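Local structure of RNA polymerase ECF-subfamily sigma factor (Streptomyces venezuelae, 6DXO) at residues 13-18 and 46-51; 44-47 and 52-55; 108-113 and 133-138. The protein probably directs RNA polymerase to promoters needed for aerial mycelium formation, as an ECF sigma factor usually held inactive by an anti-sigma factor. All blocks are in the same frame, centred on the assembly; numbering follows the deposited sequence.

From the N terminus, contact 1 comes first: residues 13-18 on helix 12-31 meet 46-51 on helix 37-53, closing a largely helical excursion of 27 residues. Contact 2 opens on the stretch where contact 1 ends, sharing Glu46 and Thr47, and closes a short span of four residues within helix 37-53. The two touch where the Phe15 ring packs on Leu52 and Ile55. Contact 3 stands in series with both. It joins helices 101-112 and 128-144 of sigma region 4 across 19 residues, and its centre lies about 25 Å from that of contact 1, on the opposite side of the chain's centre.

Contact 1 of 3, residues 13-18 and 46-51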
ATOM      1  N   GLU A  13       9.370  11.113   2.113  1.00 34.23           N
ATOM      2  CA  GLU A  13       7.969  11.197   2.518  1.00 32.68           C
ATOM      3  C   GLU A  13       7.021  11.336   1.323  1.00 31.25           C
ATOM      4  O   GLU A  13       5.873  10.898   1.384  1.00 29.96           O
ATOM      5  CB  GLU A  13       7.753  12.339   3.518  1.00 29.58           C
ATOM      6  CG  GLU A  13       6.286  12.663   3.776  1.00 30.82           C
ATOM      7  CD  GLU A  13       5.529  11.525   4.458  1.00 33.97           C
ATOM      8  OE1 GLU A  13       6.179  10.628   5.035  1.00 35.28           O
ATOM      9  OE2 GLU A  13       4.283  11.530   4.409  1.00 31.22           O
ATOM     10  N   ALA A  14       7.497  11.941   0.236  1.00 23.05           N
ATOM     11  CA  ALA A  14       6.698  12.010  -0.972  1.00 21.66           C
ATOM     12  C   ALA A  14       6.413  10.601  -1.484  1.00 21.48           C
ATOM     13  O   ALA A  14       5.301  10.321  -1.929  1.00 21.74           O
ATOM     14  CB  ALA A  14       7.384  12.866  -2.071  1.00 26.92           C
ATOM     15  N   PHE A  15       7.393   9.706  -1.397  1.00 18.60           N
ATOM     16  CA  PHE A  15       7.143   8.329  -1.839  1.00 17.72           C
ATOM     17  C   PHE A  15       6.181   7.643  -0.857  1.00 20.34           C
ATOM     18  O   PHE A  15       5.349   6.840  -1.236  1.00 20.54           O
ATOM     19  CB  PHE A  15       8.428   7.510  -1.973  1.00 24.69           C
ATOM     20  CG  PHE A  15       8.233   6.243  -2.753  1.00 22.79           C
ATOM     21  CD1 PHE A  15       8.357   6.242  -4.134  1.00 26.69           C
ATOM     22  CD2 PHE A  15       7.883   5.058  -2.112  1.00 23.47           C
ATOM     23  CE1 PHE A  15       8.161   5.066  -4.868  1.00 26.19           C
ATOM     24  CE2 PHE A  15       7.673   3.883  -2.841  1.00 24.89           C
ATOM     25  CZ  PHE A  15       7.804   3.896  -4.211  1.00 25.98           C
ATOM     26  N   GLY A  16       6.283   7.990   0.412  1.00 19.57           N
ATOM     27  CA  GLY A  16       5.302   7.487   1.375  1.00 16.85           C
ATOM     28  C   GLY A  16       3.887   7.886   0.992  1.00 17.98           C
ATOM     29  O   GLY A  16       2.935   7.089   1.079  1.00 18.80           O
ATOM     30  N   ARG A  17       3.734   9.132   0.567  1.00 15.62           N
ATOM     31  CA  ARG A  17       2.454   9.630   0.095  1.00 14.33           C
ATOM     32  C   ARG A  17       1.977   8.901  -1.173  1.00 17.47           C
ATOM     33  O   ARG A  17       0.772   8.713  -1.373  1.00 19.47           O
ATOM     34  CB  ARG A  17       2.557  11.126  -0.202  1.00 22.73           C
ATOM     35  CG  ARG A  17       3.014  11.956   0.985  1.00 36.48           C
ATOM     36  CD  ARG A  17       1.836  12.652   1.640  1.00 44.50           C
ATOM     37  NE  ARG A  17       0.759  11.718   1.933  1.00 39.88           N
ATOM     38  CZ  ARG A  17      -0.509  11.907   1.590  1.00 41.51           C
ATOM     39  NH1 ARG A  17      -0.867  13.005   0.939  1.00 45.15           N
ATOM     40  NH2 ARG A  17      -1.423  10.998   1.901  1.00 34.94           N
ATOM     41  N   LEU A  18       2.903   8.523  -2.045  1.00 20.48           N
ATOM     42  CA  LEU A  18       2.505   7.762  -3.230  1.00 17.34           C
ATOM     43  C   LEU A  18       1.922   6.417  -2.771  1.00 15.08           C
ATOM     44  O   LEU A  18       0.897   5.974  -3.284  1.00 16.92           O
ATOM     45  CB  LEU A  18       3.668   7.564  -4.212  1.00 15.65           C
ATOM     46  CG  LEU A  18       4.089   8.823  -4.991  1.00 18.63           C
ATOM     47  CD1 LEU A  18       5.334   8.562  -5.834  1.00 20.32           C
ATOM     48  CD2 LEU A  18       2.936   9.329  -5.834  1.00 18.74           C
ATOM     49  N   GLU A  46       6.274  -5.603  -2.665  1.00 16.86           N
ATOM     50  CA  GLU A  46       7.255  -5.759  -3.748  1.00 19.47           C
ATOM     51  C   GLU A  46       7.018  -4.846  -4.966  1.00 18.79           C
ATOM     52  O   GLU A  46       7.980  -4.365  -5.581  1.00 20.22           O
ATOM     53  CB  GLU A  46       7.344  -7.218  -4.190  1.00 22.06           C
ATOM     54  CG  GLU A  46       8.503  -7.492  -5.144  1.00 39.30           C
ATOM     55  CD  GLU A  46       9.863  -7.196  -4.512  1.00 55.37           C
ATOM     56  OE1 GLU A  46      10.000  -7.362  -3.279  1.00 58.49           O
ATOM     57  OE2 GLU A  46      10.795  -6.795  -5.247  1.00 60.59           O
ATOM     58  N   THR A  47       5.755  -4.610  -5.312  1.00 12.99           N
ATOM     59  CA  THR A  47       5.415  -3.727  -6.422  1.00 14.88           C
ATOM     60  C   THR A  47       5.956  -2.325  -6.170  1.00 18.93           C
ATOM     61  O   THR A  47       6.629  -1.741  -7.011  1.00 18.19           O
ATOM     62  CB  THR A  47       3.895  -3.659  -6.659  1.00 14.50           C
ATOM     63  OG1 THR A  47       3.414  -4.939  -7.103  1.00 17.18           O
ATOM     64  CG2 THR A  47       3.548  -2.607  -7.690  1.00 16.68           C
ATOM     65  N   PHE A  48       5.661  -1.785  -4.995  1.00 14.40           N
ATOM     66  CA  PHE A  48       6.180  -0.461  -4.671  1.00 19.23           C
ATOM     67  C   PHE A  48       7.707  -0.412  -4.575  1.00 22.88           C
ATOM     68  O   PHE A  48       8.338   0.578  -4.997  1.00 17.33           O
ATOM     69  CB  PHE A  48       5.525   0.075  -3.395  1.00 15.50           C
ATOM     70  CG  PHE A  48       4.135   0.568  -3.612  1.00 15.11           C
ATOM     71  CD1 PHE A  48       3.039  -0.290  -3.460  1.00 17.96           C
ATOM     72  CD2 PHE A  48       3.909   1.880  -3.993  1.00 16.07           C
ATOM     73  CE1 PHE A  48       1.745   0.174  -3.682  1.00 17.67           C
ATOM     74  CE2 PHE A  48       2.619   2.355  -4.202  1.00 17.14           C
ATOM     75  CZ  PHE A  48       1.528   1.502  -4.050  1.00 15.92           C
ATOM     76  N   LEU A  49       8.303  -1.457  -4.009  1.00 19.54           N
ATOM     77  CA  LEU A  49       9.758  -1.496  -3.882  1.00 30.29           C
ATOM     78  C   LEU A  49      10.449  -1.485  -5.248  1.00 27.22           C
ATOM     79  O   LEU A  49      11.509  -0.867  -5.421  1.00 26.38           O
ATOM     80  CB  LEU A  49      10.207  -2.696  -3.042  1.00 24.13           C
ATOM     81  CG  LEU A  49      10.031  -2.545  -1.527  1.00 27.83           C
ATOM     82  CD1 LEU A  49      10.335  -3.851  -0.816  1.00 37.27           C
ATOM     83  CD2 LEU A  49      10.931  -1.434  -1.006  1.00 32.05           C
ATOM     84  N   ARG A  50       9.841  -2.156  -6.223  1.00 23.57           N
ATOM     85  CA  ARG A  50      10.396  -2.187  -7.569  1.00 22.96           C
ATOM     86  C   ARG A  50      10.290  -0.815  -8.237  1.00 24.28           C
ATOM     87  O   ARG A  50      11.236  -0.357  -8.878  1.00 28.03           O
ATOM     88  CB  ARG A  50       9.701  -3.259  -8.416  1.00 27.85           C
ATOM     89  CG  ARG A  50      10.277  -3.437  -9.798  1.00 43.16           C
ATOM     90  CD  ARG A  50      11.447  -4.401  -9.783  1.00 58.69           C
ATOM     91  NE  ARG A  50      11.011  -5.784  -9.602  1.00 68.73           N
ATOM     92  CZ  ARG A  50      10.802  -6.636 -10.601  1.00 68.51           C
ATOM     93  NH1 ARG A  50      10.991  -6.247 -11.853  1.00 73.75           N
ATOM     94  NH2 ARG A  50      10.406  -7.876 -10.350  1.00 64.39           N
ATOM     95  N   ALA A  51       9.149  -0.158  -8.064  1.00 19.60           N
ATOM     96  CA  ALA A  51       8.927   1.163  -8.638  1.00 21.64           C
ATOM     97  C   ALA A  51       9.962   2.127  -8.078  1.00 27.36           C
ATOM     98  O   ALA A  51      10.511   2.971  -8.792  1.00 23.70           O
ATOM     99  CB  ALA A  51       7.531   1.652  -8.319  1.00 17.27           C
TER
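The backbones of 13-18 and 46-51, each a piece from within a longer helix, approach most closely at Leu18 and Phe48, whose CA atoms are 9.1 Å apart. At that spacing no backbone hydrogen bond links the two helices, and aromatic side chains span the gap. Phe15 has CG anti to its own nitrogen (chi1 -165°), which sends the ring out across the interface. Its leading atom CZ stops 3.5 Å from the backbone O of Phe48, which lies at the ring edge close to the ring plane; the slightly positive rim hydrogens of a phenylalanine suit such a neighbour. Phe15 CZ also lies at the edge of the Phe48 ring, near its plane, 4.4 Å from Phe48 CD2, an apolar touch. Helices 12-31 and 37-53 follow one another in the all-helical sigma-70 region 2, and these phenylalanines fill the buried seam between them. The Phe48 ring reaches back to helix 12-31, bringing CE2 to 4.1 Å from the backbone O of Leu18. Tyr19 makes an edge-to-face pair with Phe48, and Leu70 of the second chain in the complex packs against both Phe15 and Phe48.

Contact 2 of 3, residues 44-47 and 52-55; sequences TSET and LRRI
Glu46 and Arg53 cross at about a right angle on the surface of helix 37-53, seven residues apart and therefore two turns along the same side. One carboxylate oxygen does the work: Arg53 NH2 donates to Glu46 OE2 over 2.9 Å, with an N-H...O angle of 152°. The oxygen sits near the guanidinium plane, at its edge, and is approached nearly head-on along its C-O bond. Only OE2 and NH2 are bonded across the pair, and the planes of carboxylate and guanidinium stand 37° apart, so this is a single-bond bridge and not a coplanar, two-bond pair. Both chains bend on the way. In Glu46 the fold at chi2 (62°) turns the carboxylate along the helix toward its C-terminal end, while Arg53, bent at chi3, comes back from the last helical turn. Two long, flexible side chains suit this two-turn span. Arg54 then leaves helical geometry. Thr44 and Ser45 belong to the probable polymerase core-binding motif of region 2, and here both pack on Gln66 of the second chain. Leu76 of helix 65-79 touches Glu46 from the same chain. A single-bond bridge at the surface probably adds only modest stability, though a positive charge near a helix C terminus, paired with an acid two turns earlier, is likely to be electrostatically favourable.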
ATOM      1  N   THR A  44       2.240  -6.595  -2.922  1.00 16.75           N
ATOM      2  CA  THR A  44       1.923  -5.167  -2.960  1.00 16.89           C
ATOM      3  C   THR A  44       3.175  -4.419  -2.549  1.00 14.83           C
ATOM      4  O   THR A  44       3.598  -3.457  -3.208  1.00 15.93           O
ATOM      5  CB  THR A  44       0.731  -4.830  -2.015  1.00 20.09           C
ATOM      6  OG1 THR A  44      -0.446  -5.492  -2.492  1.00 18.59           O
ATOM      7  CG2 THR A  44       0.465  -3.326  -2.004  1.00 16.75           C
ATOM      8  N   SER A  45       3.790  -4.887  -1.473  1.00 17.04           N
ATOM      9  CA  SER A  45       5.051  -4.325  -0.999  1.00 21.43           C
ATOM     10  C   SER A  45       6.110  -4.417  -2.083  1.00 22.68           C
ATOM     11  O   SER A  45       6.770  -3.432  -2.398  1.00 19.06           O
ATOM     12  CB  SER A  45       5.518  -5.072   0.251  1.00 26.89           C
ATOM     13  OG  SER A  45       6.840  -4.710   0.596  1.00 45.28           O
ATOM     14  N   GLU A  46       6.274  -5.603  -2.665  1.00 16.86           N
ATOM     15  CA  GLU A  46       7.255  -5.759  -3.748  1.00 19.47           C
ATOM     16  C   GLU A  46       7.018  -4.846  -4.966  1.00 18.79           C
ATOM     17  O   GLU A  46       7.980  -4.365  -5.581  1.00 20.22           O
ATOM     18  CB  GLU A  46       7.344  -7.218  -4.190  1.00 22.06           C
ATOM     19  CG  GLU A  46       8.503  -7.492  -5.144  1.00 39.30           C
ATOM     20  CD  GLU A  46       9.863  -7.196  -4.512  1.00 55.37           C
ATOM     21  OE1 GLU A  46      10.000  -7.362  -3.279  1.00 58.49           O
ATOM     22  OE2 GLU A  46      10.795  -6.795  -5.247  1.00 60.59           O
ATOM     23  N   THR A  47       5.755  -4.610  -5.312  1.00 12.99           N
ATOM     24  CA  THR A  47       5.415  -3.727  -6.422  1.00 14.88           C
ATOM     25  C   THR A  47       5.956  -2.325  -6.170  1.00 18.93           C
ATOM     26  O   THR A  47       6.629  -1.741  -7.011  1.00 18.19           O
ATOM     27  CB  THR A  47       3.895  -3.659  -6.659  1.00 14.50           C
ATOM     28  OG1 THR A  47       3.414  -4.939  -7.103  1.00 17.18           O
ATOM     29  CG2 THR A  47       3.548  -2.607  -7.690  1.00 16.68           C
ATOM     30  N   LEU A  52      10.204   1.990  -6.783  1.00 22.55           N
ATOM     31  CA  LEU A  52      11.114   2.875  -6.064  1.00 18.63           C
ATOM     32  C   LEU A  52      12.519   2.687  -6.588  1.00 21.89           C
ATOM     33  O   LEU A  52      13.208   3.656  -6.907  1.00 25.91           O
ATOM     34  CB  LEU A  52      11.046   2.554  -4.568  1.00 22.36           C
ATOM     35  CG  LEU A  52      11.968   3.319  -3.618  1.00 25.59           C
ATOM     36  CD1 LEU A  52      11.369   3.290  -2.218  1.00 31.30           C
ATOM     37  CD2 LEU A  52      13.339   2.692  -3.615  1.00 34.29           C
ATOM     38  N   ARG A  53      12.936   1.432  -6.702  1.00 23.69           N
ATOM     39  CA  ARG A  53      14.281   1.122  -7.175  1.00 31.79           C
ATOM     40  C   ARG A  53      14.519   1.570  -8.620  1.00 31.58           C
ATOM     41  O   ARG A  53      15.661   1.799  -9.007  1.00 31.54           O
ATOM     42  CB  ARG A  53      14.581  -0.373  -7.025  1.00 30.20           C
ATOM     43  CG  ARG A  53      14.614  -0.854  -5.580  1.00 39.53           C
ATOM     44  CD  ARG A  53      15.243  -2.229  -5.479  1.00 46.70           C
ATOM     45  NE  ARG A  53      14.431  -3.261  -6.115  1.00 51.32           N
ATOM     46  CZ  ARG A  53      13.734  -4.176  -5.449  1.00 55.04           C
ATOM     47  NH1 ARG A  53      13.753  -4.189  -4.122  1.00 55.88           N
ATOM     48  NH2 ARG A  53      13.024  -5.082  -6.111  1.00 52.96           N
ATOM     49  N   ARG A  54      13.454   1.692  -9.411  1.00 27.30           N
ATOM     50  CA  ARG A  54      13.598   2.117 -10.804  1.00 27.01           C
ATOM     51  C   ARG A  54      13.117   3.546 -11.032  1.00 19.79           C
ATOM     52  O   ARG A  54      13.007   3.995 -12.164  1.00 21.24           O
ATOM     53  CB  ARG A  54      12.836   1.176 -11.749  1.00 30.61           C
ATOM     54  CG  ARG A  54      13.006  -0.303 -11.447  1.00 40.53           C
ATOM     55  CD  ARG A  54      12.461  -1.162 -12.578  1.00 53.44           C
ATOM     56  NE  ARG A  54      13.492  -1.501 -13.555  1.00 70.23           N
ATOM     57  CZ  ARG A  54      14.102  -2.681 -13.617  1.00 80.83           C
ATOM     58  NH1 ARG A  54      13.778  -3.639 -12.759  1.00 85.73           N
ATOM     59  NH2 ARG A  54      15.032  -2.907 -14.537  1.00 81.60           N
ATOM     60  N   ILE A  55      12.819   4.266  -9.960  1.00 21.90           N
ATOM     61  CA  ILE A  55      12.157   5.545 -10.126  1.00 25.23           C
ATOM     62  C   ILE A  55      13.012   6.552 -10.928  1.00 24.63           C
ATOM     63  O   ILE A  55      12.482   7.502 -11.482  1.00 22.34           O
ATOM     64  CB  ILE A  55      11.697   6.161  -8.765  1.00 26.92           C
ATOM     65  CG1 ILE A  55      10.440   7.015  -8.957  1.00 31.40           C
ATOM     66  CG2 ILE A  55      12.830   6.945  -8.101  1.00 28.46           C
ATOM     67  CD1 ILE A  55       9.956   7.700  -7.691  1.00 37.76           C
TER

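Contact 3 of 3, residues 108-113 and 133-138; sequences TLRFLQ and TLQYRA
Arg110 reaches from helix 101-112 to Gln135 on helix 128-144, where an NE to OE1 hydrogen bond carries the contact. CB lies 3.8 Å above the centre of the Phe111 ring, a methylene whose hydrogens suit an aromatic face. CG and CD then curl past the amide of Gln135, with CD 3.8 Å from OE1. Bends at chi2 and chi3 (-69°) turn NE to that same oxygen: Arg110 NE donates to Gln135 OE1 over 2.8 Å at 164°, in the carbonyl plane. Beyond CZ, Arg110 NH2 adds a weak bond to Gln135 OE1 at 3.3 Å, so two donors share one acceptor at the guanidinium edge. NH1 bonds instead to Leu115 O, a second anchor that should limit rotation of the group. Phe111 CE2 lies 4.1 Å above the guanidinium plane of Arg110, toward its rim. Gln135 suits the other end because its chain, extended beyond CG, carries a neutral acceptor across the gap. With Arg110 cut back to an alanine, Gln135 OE1 and Leu115 O would probably lose these donors and the Gln135 amide would be freer to turn. The Arg110 side chain also touches Val117 and Thr120 of helix 117-124. Arg110 thus joins three helices of region 4, in which helices 117-124 and 128-144 are consistent with a helix-turn-helix, while Leu134 and Ala138 pack on helix 101-112.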
ATOM      1  N   THR A 108       4.185  -3.259  15.815  1.00 17.09           N
ATOM      2  CA  THR A 108       3.787  -2.175  14.913  1.00 17.71           C
ATOM      3  C   THR A 108       3.046  -1.082  15.682  1.00 18.29           C
ATOM      4  O   THR A 108       3.396   0.092  15.617  1.00 16.18           O
ATOM      5  CB  THR A 108       2.905  -2.707  13.790  1.00 16.41           C
ATOM      6  OG1 THR A 108       3.638  -3.709  13.066  1.00 21.56           O
ATOM      7  CG2 THR A 108       2.520  -1.578  12.827  1.00 20.58           C
ATOM      8  N   LEU A 109       2.043  -1.479  16.448  1.00 16.18           N
ATOM      9  CA  LEU A 109       1.312  -0.510  17.264  1.00 14.00           C
ATOM     10  C   LEU A 109       2.202   0.177  18.305  1.00 16.85           C
ATOM     11  O   LEU A 109       2.145   1.392  18.453  1.00 17.86           O
ATOM     12  CB  LEU A 109       0.130  -1.185  17.950  1.00 17.37           C
ATOM     13  CG  LEU A 109      -1.039  -1.688  17.099  1.00 17.76           C
ATOM     14  CD1 LEU A 109      -1.866  -2.649  17.938  1.00 18.24           C
ATOM     15  CD2 LEU A 109      -1.889  -0.548  16.599  1.00 20.43           C
ATOM     16  N   ARG A 110       3.002  -0.601  19.035  1.00 18.07           N
ATOM     17  CA  ARG A 110       3.818  -0.032  20.123  1.00 17.78           C
ATOM     18  C   ARG A 110       4.953   0.862  19.633  1.00 25.11           C
ATOM     19  O   ARG A 110       5.196   1.946  20.184  1.00 22.03           O
ATOM     20  CB  ARG A 110       4.415  -1.139  21.002  1.00 21.42           C
ATOM     21  CG  ARG A 110       3.411  -1.872  21.866  1.00 17.24           C
ATOM     22  CD  ARG A 110       3.080  -1.097  23.142  1.00 21.41           C
ATOM     23  NE  ARG A 110       4.216  -1.071  24.056  1.00 24.88           N
ATOM     24  CZ  ARG A 110       4.855   0.027  24.444  1.00 31.94           C
ATOM     25  NH1 ARG A 110       4.473   1.222  24.012  1.00 33.02           N
ATOM     26  NH2 ARG A 110       5.881  -0.071  25.274  1.00 36.87           N
ATOM     27  N   PHE A 111       5.660   0.408  18.606  1.00 23.27           N
ATOM     28  CA  PHE A 111       6.923   1.050  18.271  1.00 21.98           C
ATOM     29  C   PHE A 111       6.879   1.816  16.955  1.00 27.63           C
ATOM     30  O   PHE A 111       7.482   2.873  16.839  1.00 33.05           O
ATOM     31  CB  PHE A 111       8.058   0.029  18.307  1.00 23.10           C
ATOM     32  CG  PHE A 111       8.134  -0.724  19.608  1.00 24.00           C
ATOM     33  CD1 PHE A 111       8.010  -2.108  19.635  1.00 30.32           C
ATOM     34  CD2 PHE A 111       8.279  -0.043  20.808  1.00 26.46           C
ATOM     35  CE1 PHE A 111       8.061  -2.805  20.838  1.00 32.80           C
ATOM     36  CE2 PHE A 111       8.328  -0.737  22.018  1.00 34.09           C
ATOM     37  CZ  PHE A 111       8.220  -2.116  22.029  1.00 32.16           C
ATOM     38  N   LEU A 112       6.139   1.302  15.981  1.00 21.47           N
ATOM     39  CA  LEU A 112       5.975   2.033  14.722  1.00 23.16           C
ATOM     40  C   LEU A 112       4.890   3.114  14.807  1.00 30.11           C
ATOM     41  O   LEU A 112       4.986   4.141  14.149  1.00 36.06           O
ATOM     42  CB  LEU A 112       5.711   1.071  13.563  1.00 22.71           C
ATOM     43  CG  LEU A 112       6.886   0.140  13.241  1.00 26.44           C
ATOM     44  CD1 LEU A 112       6.538  -0.802  12.100  1.00 28.68           C
ATOM     45  CD2 LEU A 112       8.143   0.942  12.907  1.00 32.42           C
ATOM     46  N   GLN A 113       3.868   2.899  15.636  1.00 19.62           N
ATOM     47  CA  GLN A 113       2.810   3.893  15.779  1.00 17.50           C
ATOM     48  C   GLN A 113       2.977   4.707  17.068  1.00 21.00           C
ATOM     49  O   GLN A 113       2.357   5.756  17.245  1.00 22.71           O
ATOM     50  CB  GLN A 113       1.455   3.193  15.793  1.00 21.88           C
ATOM     51  CG  GLN A 113       1.116   2.554  14.465  1.00 24.81           C
ATOM     52  CD  GLN A 113       0.364   3.482  13.577  1.00 25.35           C
ATOM     53  OE1 GLN A 113       0.917   4.454  13.060  1.00 33.82           O
ATOM     54  NE2 GLN A 113      -0.919   3.198  13.391  1.00 31.76           N
ATOM     55  N   THR A 133       3.739  -9.141  28.086  1.00 28.77           N
ATOM     56  CA  THR A 133       4.274 -10.437  27.694  1.00 28.15           C
ATOM     57  C   THR A 133       4.512 -10.486  26.184  1.00 29.18           C
ATOM     58  O   THR A 133       5.563 -10.930  25.716  1.00 31.30           O
ATOM     59  CB  THR A 133       3.322 -11.575  28.091  1.00 36.15           C
ATOM     60  OG1 THR A 133       3.204 -11.616  29.518  1.00 35.61           O
ATOM     61  CG2 THR A 133       3.854 -12.911  27.596  1.00 41.14           C
ATOM     62  N   LEU A 134       3.525 -10.019  25.429  1.00 29.42           N
ATOM     63  CA  LEU A 134       3.556 -10.108  23.973  1.00 28.24           C
ATOM     64  C   LEU A 134       4.675  -9.288  23.351  1.00 28.46           C
ATOM     65  O   LEU A 134       5.342  -9.740  22.415  1.00 29.35           O
ATOM     66  CB  LEU A 134       2.199  -9.690  23.393  1.00 31.72           C
ATOM     67  CG  LEU A 134       2.007  -9.789  21.882  1.00 28.04           C
ATOM     68  CD1 LEU A 134       2.475 -11.145  21.353  1.00 30.10           C
ATOM     69  CD2 LEU A 134       0.548  -9.530  21.523  1.00 31.00           C
ATOM     70  N   GLN A 135       4.885  -8.078  23.857  1.00 27.37           N
ATOM     71  CA  GLN A 135       5.925  -7.226  23.311  1.00 24.02           C
ATOM     72  C   GLN A 135       7.295  -7.791  23.641  1.00 25.09           C
ATOM     73  O   GLN A 135       8.246  -7.616  22.883  1.00 28.96           O
ATOM     74  CB  GLN A 135       5.796  -5.796  23.833  1.00 24.09           C
ATOM     75  CG  GLN A 135       6.191  -5.609  25.291  1.00 30.92           C
ATOM     76  CD  GLN A 135       5.991  -4.182  25.738  1.00 31.54           C
ATOM     77  OE1 GLN A 135       5.571  -3.331  24.951  1.00 30.11           O
ATOM     78  NE2 GLN A 135       6.295  -3.905  26.997  1.00 29.04           N
ATOM     79  N   TYR A 136       7.392  -8.483  24.776  1.00 31.71           N
ATOM     80  CA  TYR A 136       8.648  -9.112  25.139  1.00 31.30           C
ATOM     81  C   TYR A 136       8.963 -10.266  24.191  1.00 28.34           C
ATOM     82  O   TYR A 136      10.080 -10.378  23.682  1.00 34.55           O
ATOM     83  CB  TYR A 136       8.641  -9.580  26.604  1.00 29.98           C
ATOM     84  CG  TYR A 136       9.859 -10.404  26.940  1.00 36.55           C
ATOM     85  CD1 TYR A 136      11.120  -9.823  26.984  1.00 34.33           C
ATOM     86  CD2 TYR A 136       9.753 -11.768  27.184  1.00 38.82           C
ATOM     87  CE1 TYR A 136      12.242 -10.571  27.270  1.00 41.48           C
ATOM     88  CE2 TYR A 136      10.875 -12.527  27.474  1.00 41.96           C
ATOM     89  CZ  TYR A 136      12.114 -11.922  27.517  1.00 45.24           C
ATOM     90  OH  TYR A 136      13.234 -12.666  27.800  1.00 46.53           O
ATOM     91  N   ARG A 137       7.971 -11.114  23.939  1.00 25.04           N
ATOM     92  CA  ARG A 137       8.166 -12.279  23.086  1.00 28.33           C
ATOM     93  C   ARG A 137       8.420 -11.845  21.652  1.00 31.06           C
ATOM     94  O   ARG A 137       9.143 -12.508  20.910  1.00 32.96           O
ATOM     95  CB  ARG A 137       6.950 -13.210  23.152  1.00 33.73           C
ATOM     96  CG  ARG A 137       6.789 -13.927  24.490  1.00 44.32           C
ATOM     97  CD  ARG A 137       5.461 -14.668  24.577  1.00 53.78           C
ATOM     98  NE  ARG A 137       5.346 -15.453  25.807  1.00 62.37           N
ATOM     99  CZ  ARG A 137       4.218 -16.016  26.235  1.00 66.62           C
ATOM    100  NH1 ARG A 137       3.094 -15.878  25.544  1.00 67.81           N
ATOM    101  NH2 ARG A 137       4.210 -16.711  27.364  1.00 68.48           N
ATOM    102  N   ALA A 138       7.833 -10.716  21.272  1.00 32.04           N
ATOM    103  CA  ALA A 138       7.969 -10.212  19.907  1.00 30.07           C
ATOM    104  C   ALA A 138       9.370  -9.686  19.632  1.00 27.33           C
ATOM    105  O   ALA A 138       9.969 -10.004  18.598  1.00 32.49           O
ATOM    106  CB  ALA A 138       6.917  -9.141  19.619  1.00 30.15           C
TER